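Local atomic coordinates of extracellular solute-binding protein, family 1 (Bifidobacterium longum subsp. infantis ATCC 15697, PDB entry 3OMB), a protein that probably captures an extracellular solute, most likely a carbohydrate, for import by an ABC transporter, and binds a magnesium ion. Residues N480-E485 / L519-K524; K139-D144 / L349-L354. All coordinates share one frame; numbering follows the deposited sequence.

Contact 1 (N480-E485 / L519-K524); sequences NTNNAE and LQESTK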
loop_
_atom_site.group_PDB
_atom_site.type_symbol
_atom_site.label_atom_id
_atom_site.label_comp_id
_atom_site.label_asym_id
_atom_site.label_seq_id
_atom_site.Cartn_x
_atom_site.Cartn_y
_atom_site.Cartn_z
ATOM N N ASN A 480 -6.563 -18.652 -1.655
ATOM C CA ASN A 480 -7.879 -18.004 -1.418
ATOM C C ASN A 480 -8.865 -18.852 -0.628
ATOM O O ASN A 480 -9.552 -18.354 0.269
ATOM C CB ASN A 480 -8.538 -17.594 -2.739
ATOM C CG ASN A 480 -7.903 -16.369 -3.334
ATOM O OD1 ASN A 480 -7.383 -15.523 -2.606
ATOM N ND2 ASN A 480 -7.918 -16.269 -4.663
ATOM N N THR A 481 -8.949 -20.128 -0.979
ATOM C CA THR A 481 -9.807 -21.063 -0.266
ATOM C C THR A 481 -9.345 -21.120 1.201
ATOM O O THR A 481 -10.162 -21.014 2.111
ATOM C CB THR A 481 -9.720 -22.482 -0.897
ATOM O OG1 THR A 481 -10.211 -22.441 -2.252
ATOM C CG2 THR A 481 -10.509 -23.506 -0.077
ATOM N N ASN A 482 -8.042 -21.279 1.420
ATOM C CA ASN A 482 -7.504 -21.387 2.778
ATOM C C ASN A 482 -7.691 -20.094 3.558
ATOM O O ASN A 482 -7.966 -20.107 4.769
ATOM C CB ASN A 482 -6.016 -21.738 2.762
ATOM C CG ASN A 482 -5.755 -23.180 2.381
ATOM O OD1 ASN A 482 -6.673 -23.952 2.099
ATOM N ND2 ASN A 482 -4.487 -23.545 2.353
ATOM N N ASN A 483 -7.547 -18.980 2.855
ATOM C CA ASN A 483 -7.721 -17.671 3.455
ATOM C C ASN A 483 -9.119 -17.448 3.995
ATOM O O ASN A 483 -9.283 -16.738 4.994
ATOM C CB ASN A 483 -7.388 -16.575 2.455
ATOM C CG ASN A 483 -5.933 -16.159 2.520
ATOM O OD1 ASN A 483 -5.179 -16.648 3.359
ATOM N ND2 ASN A 483 -5.526 -15.247 1.626
ATOM N N ALA A 484 -10.119 -18.025 3.326
ATOM C CA ALA A 484 -11.500 -17.885 3.776
ATOM C C ALA A 484 -11.707 -18.682 5.057
ATOM O O ALA A 484 -12.469 -18.274 5.914
ATOM C CB ALA A 484 -12.492 -18.321 2.689
ATOM N N GLU A 485 -11.028 -19.817 5.198
ATOM C CA GLU A 485 -11.096 -20.580 6.449
ATOM C C GLU A 485 -10.224 -19.948 7.541
ATOM O O GLU A 485 -10.663 -19.838 8.668
ATOM C CB GLU A 485 -10.770 -22.073 6.234
ATOM C CG GLU A 485 -11.473 -22.688 4.995
ATOM C CD GLU A 485 -11.948 -24.140 5.174
ATOM O OE1 GLU A 485 -11.261 -24.934 5.876
ATOM O OE2 GLU A 485 -13.014 -24.497 4.574
ATOM N N LEU A 519 -3.469 -23.776 7.233
ATOM C CA LEU A 519 -2.440 -22.748 7.423
ATOM C C LEU A 519 -1.040 -23.205 7.012
ATOM O O LEU A 519 -0.290 -22.456 6.377
ATOM C CB LEU A 519 -2.414 -22.213 8.857
ATOM C CG LEU A 519 -1.364 -21.105 9.029
ATOM C CD1 LEU A 519 -1.661 -19.894 8.108
ATOM C CD2 LEU A 519 -1.291 -20.659 10.450
ATOM N N GLN A 520 -0.694 -24.437 7.375
ATOM C CA GLN A 520 0.625 -24.978 7.064
ATOM C C GLN A 520 0.777 -25.231 5.587
ATOM O O GLN A 520 1.884 -25.155 5.058
ATOM C CB GLN A 520 0.821 -26.277 7.797
ATOM C CG GLN A 520 0.506 -26.185 9.254
ATOM C CD GLN A 520 1.745 -26.088 10.053
ATOM O OE1 GLN A 520 2.353 -25.022 10.117
ATOM N NE2 GLN A 520 2.153 -27.200 10.672
ATOM N N GLU A 521 -0.333 -25.544 4.924
ATOM C CA GLU A 521 -0.336 -25.675 3.467
ATOM C C GLU A 521 -0.047 -24.343 2.788
ATOM O O GLU A 521 0.763 -24.282 1.870
ATOM C CB GLU A 521 -1.666 -26.236 2.975
ATOM C CG GLU A 521 -1.682 -26.474 1.482
ATOM C CD GLU A 521 -3.020 -26.961 1.004
ATOM O OE1 GLU A 521 -4.053 -26.343 1.364
ATOM O OE2 GLU A 521 -3.047 -27.969 0.273
ATOM N N SER A 522 -0.711 -23.286 3.255
ATOM C CA SER A 522 -0.476 -21.944 2.761
ATOM C C SER A 522 0.967 -21.517 2.955
ATOM O O SER A 522 1.607 -21.012 2.023
ATOM C CB SER A 522 -1.446 -20.949 3.430
ATOM O OG SER A 522 -2.772 -21.233 3.010
ATOM N N THR A 523 1.485 -21.717 4.157
ATOM C CA THR A 523 2.894 -21.438 4.439
ATOM C C THR A 523 3.840 -22.127 3.436
ATOM O O THR A 523 4.748 -21.494 2.886
ATOM C CB THR A 523 3.210 -21.826 5.884
ATOM O OG1 THR A 523 2.341 -21.065 6.731
ATOM C CG2 THR A 523 4.664 -21.454 6.250
ATOM N N LYS A 524 3.577 -23.403 3.170
ATOM C CA LYS A 524 4.381 -24.186 2.238
ATOM C C LYS A 524 4.275 -23.658 0.796
ATOM O O LYS A 524 5.277 -23.561 0.076
ATOM C CB LYS A 524 3.993 -25.664 2.297
ATOM C CG LYS A 524 4.793 -26.532 1.295
ATOM C CD LYS A 524 4.841 -27.982 1.743
ATOM C CE LYS A 524 3.468 -28.617 1.724
ATOM N NZ LYS A 524 3.599 -30.102 1.977
HETATM O O HOH W 1 -3.917 -18.744 2.646
#
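Ser522 OG is gripped by two partners: it accepts a hydrogen bond from Asn482 ND2 (3.0 Å), and it donates to a water 2.8 Å from OG. The same water is placed against Asn483 OD1, but at a doubtfully short distance, so its bridge back to the first helix is uncertain. The other hydrogen of the Asn482 amide goes to Glu521, with ND2 3.0 Å from OE1. Both bonds are nearly straight, at 169° to Glu521 OE1 and 164° to Ser522 OG, and both acceptors lie in the amide plane, so the two N-H groups fix how the amide is rotated. The carboxylate is nearly coplanar with the amide and is met on the anti side of OE1, although the two side chains cross at about a right angle. Glu521 gets there by stretching out, its CG swung opposite the backbone N (chi1 -176°) and the chain extended beyond it. Asn482 CB presses close on the serine as well, 3.3 Å from Ser522 OG. Without the amide, as with an alanine at Asn482, Glu521 OE1 and Ser522 OG would probably lose the donor they share, and a gap is likely to open between the helices. Around this polar centre the surroundings are mixed: Glu521 also touches Lys478, whereas Ser522 rests on Leu479, Ile486 and Phe248. Within the second helix, Leu519 O takes both Thr523 N and Thr523 OG1, the latter at 3.0 Å and from above the carbonyl plane. The arrangement is a side-chain-mediated helix-helix contact, in which the forked amide of Asn482 ties helix 473-486 to helix 519-534 in the all-helical C-terminal part of a chain that, by family, is a type 2 solute-binding protein.

Contact 2 (K139-D144 / L349-L354); sequences KKMSTD and LSPAGL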
loop_
_atom_site.group_PDB
_atom_site.type_symbol
_atom_site.label_atom_id
_atom_site.label_comp_id
_atom_site.label_asym_id
_atom_site.label_seq_id
_atom_site.Cartn_x
_atom_site.Cartn_y
_atom_site.Cartn_z
ATOM N N LYS A 139 10.650 -5.182 -12.952
ATOM C CA LYS A 139 10.803 -6.289 -13.900
ATOM C C LYS A 139 10.307 -7.594 -13.285
ATOM O O LYS A 139 9.578 -8.362 -13.924
ATOM C CB LYS A 139 12.261 -6.439 -14.313
ATOM C CG LYS A 139 12.469 -7.535 -15.338
ATOM C CD LYS A 139 13.594 -7.151 -16.268
ATOM C CE LYS A 139 14.831 -7.947 -16.034
ATOM N NZ LYS A 139 15.632 -7.876 -17.306
ATOM N N LYS A 140 10.689 -7.823 -12.036
ATOM C CA LYS A 140 10.349 -9.055 -11.361
ATOM C C LYS A 140 8.862 -9.124 -11.061
ATOM O O LYS A 140 8.243 -10.169 -11.271
ATOM C CB LYS A 140 11.189 -9.219 -10.102
ATOM C CG LYS A 140 12.629 -9.647 -10.359
ATOM C CD LYS A 140 13.291 -9.944 -9.020
ATOM C CE LYS A 140 14.679 -9.373 -8.889
ATOM N NZ LYS A 140 15.595 -10.177 -9.725
HETATM N N MSE A 141 8.289 -8.010 -10.604
HETATM C CA MSE A 141 6.834 -7.862 -10.483
HETATM C C MSE A 141 6.091 -8.133 -11.794
HETATM O O MSE A 141 5.002 -8.724 -11.799
HETATM C CB MSE A 141 6.477 -6.449 -10.065
HETATM C CG MSE A 141 6.378 -6.233 -8.609
HETATM SE SE MSE A 141 5.643 -4.423 -8.344
HETATM C CE MSE A 141 6.194 -4.258 -6.490
ATOM N N SER A 142 6.679 -7.700 -12.896
ATOM C CA SER A 142 6.002 -7.786 -14.194
ATOM C C SER A 142 6.143 -9.113 -14.918
ATOM O O SER A 142 5.385 -9.378 -15.847
ATOM C CB SER A 142 6.458 -6.657 -15.102
ATOM O OG SER A 142 6.231 -5.414 -14.461
ATOM N N THR A 143 7.088 -9.949 -14.476
ATOM C CA THR A 143 7.457 -11.200 -15.145
ATOM C C THR A 143 7.143 -12.392 -14.234
ATOM O O THR A 143 7.569 -12.436 -13.062
ATOM C CB THR A 143 8.974 -11.225 -15.459
ATOM O OG1 THR A 143 9.332 -10.042 -16.173
ATOM C CG2 THR A 143 9.385 -12.455 -16.273
ATOM N N ASP A 144 6.408 -13.362 -14.766
ATOM C CA ASP A 144 6.129 -14.549 -13.987
ATOM C C ASP A 144 7.258 -15.571 -14.125
ATOM O O ASP A 144 8.269 -15.337 -14.806
ATOM C CB ASP A 144 4.754 -15.148 -14.321
ATOM C CG ASP A 144 4.641 -15.608 -15.770
ATOM O OD1 ASP A 144 5.663 -16.002 -16.382
ATOM O OD2 ASP A 144 3.510 -15.596 -16.295
ATOM N N LEU A 349 6.464 1.110 -6.179
ATOM C CA LEU A 349 6.029 0.166 -7.195
ATOM C C LEU A 349 4.731 -0.525 -6.853
ATOM O O LEU A 349 4.428 -0.780 -5.693
ATOM C CB LEU A 349 7.096 -0.899 -7.445
ATOM C CG LEU A 349 8.470 -0.364 -7.840
ATOM C CD1 LEU A 349 9.476 -1.507 -7.872
ATOM C CD2 LEU A 349 8.449 0.422 -9.180
ATOM N N SER A 350 3.974 -0.845 -7.892
ATOM C CA SER A 350 2.650 -1.409 -7.731
ATOM C C SER A 350 2.407 -2.368 -8.895
ATOM O O SER A 350 2.636 -2.002 -10.044
ATOM C CB SER A 350 1.627 -0.271 -7.694
ATOM O OG SER A 350 0.324 -0.747 -7.930
ATOM N N PRO A 351 1.984 -3.617 -8.598
ATOM C CA PRO A 351 1.910 -4.583 -9.689
ATOM C C PRO A 351 0.668 -4.351 -10.524
ATOM O O PRO A 351 -0.217 -3.597 -10.113
ATOM C CB PRO A 351 1.827 -5.942 -8.978
ATOM C CG PRO A 351 1.961 -5.667 -7.497
ATOM C CD PRO A 351 1.672 -4.217 -7.286
ATOM N N ALA A 352 0.631 -4.970 -11.704
ATOM C CA ALA A 352 -0.584 -5.059 -12.517
ATOM C C ALA A 352 -1.189 -3.733 -12.985
ATOM O O ALA A 352 -2.386 -3.496 -12.844
ATOM C CB ALA A 352 -1.648 -5.919 -11.783
ATOM N N GLY A 353 -0.367 -2.875 -13.556
ATOM C CA GLY A 353 -0.855 -1.612 -14.072
ATOM C C GLY A 353 -1.331 -1.709 -15.513
ATOM O O GLY A 353 -2.445 -1.279 -15.814
ATOM N N LEU A 354 -0.502 -2.261 -16.404
ATOM C CA LEU A 354 -0.867 -2.351 -17.813
ATOM C C LEU A 354 -1.031 -3.763 -18.366
ATOM O O LEU A 354 -0.148 -4.599 -18.201
ATOM C CB LEU A 354 0.128 -1.571 -18.679
ATOM C CG LEU A 354 -0.404 -1.328 -20.104
ATOM C CD1 LEU A 354 -0.430 0.121 -20.472
ATOM C CD2 LEU A 354 0.424 -2.133 -21.079
#
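The last turn of helix 136-142 meets the bend at Pro351 between strands 349-350 and 352-356, the CA atoms of Met141 and Pro351 being 6.0 Å apart. One side chain from the helix makes the contact: Met141, present as selenomethionine, extends beyond CG with chi2 -172°, which carries its selenium and methyl out to the bend. SE settles over the face of the Ser350-Pro351 peptide, 3.8 Å from Pro351 N, and almost as evenly over the proline ring, 4.0 Å from CG, so that it lies on flat backbone as much as on a side chain. The terminal methyl reaches further along the strand, where CE packs against Leu349 CB at 3.6 Å, the two side chains crossing at a slant. The bend divides two sheets. Strand 349-350 pairs antiparallel with 152-155, while 352-356 closes one edge of a four-stranded mixed sheet in the order 71-78, 41-48, 98-100, 352-356. This 2-1-3-4 order, with the last strand antiparallel, is consistent with the type 2 binding-protein fold, in which a strand arriving from the far part of the chain runs antiparallel at the sheet edge. Just past the proline, a classic beta bulge sets Gly353 and Leu354 opposite Ile152. Strand 152-155 also reaches the helix, through Ala153 against Met141 and a hydrogen bond from its backbone N to Ser142 OG, one residue before the chain leaves the helix at Thr143.

In the fold
Contacts 1 and 2 do not touch: their centres are 24 Å apart and their nearest atoms about 14 Å. Both segments of contact 2 come before either segment of contact 1 along the chain. Contact 2 lies nearer the middle of the molecule, its centre 14 Å from that of the chain against 22 Å for contact 1. The loop ahead of helix 473-486 runs from one to the other: Asp464 meets Met141 and Asn470 bonds weakly to Lys140 O and Thr143 O at contact 2, while Met468 meets Asn480 at contact 1. Neither belongs to the magnesium site formed by Asp199, Asn201, Asn203, Gln205, Asp207 and Glu208.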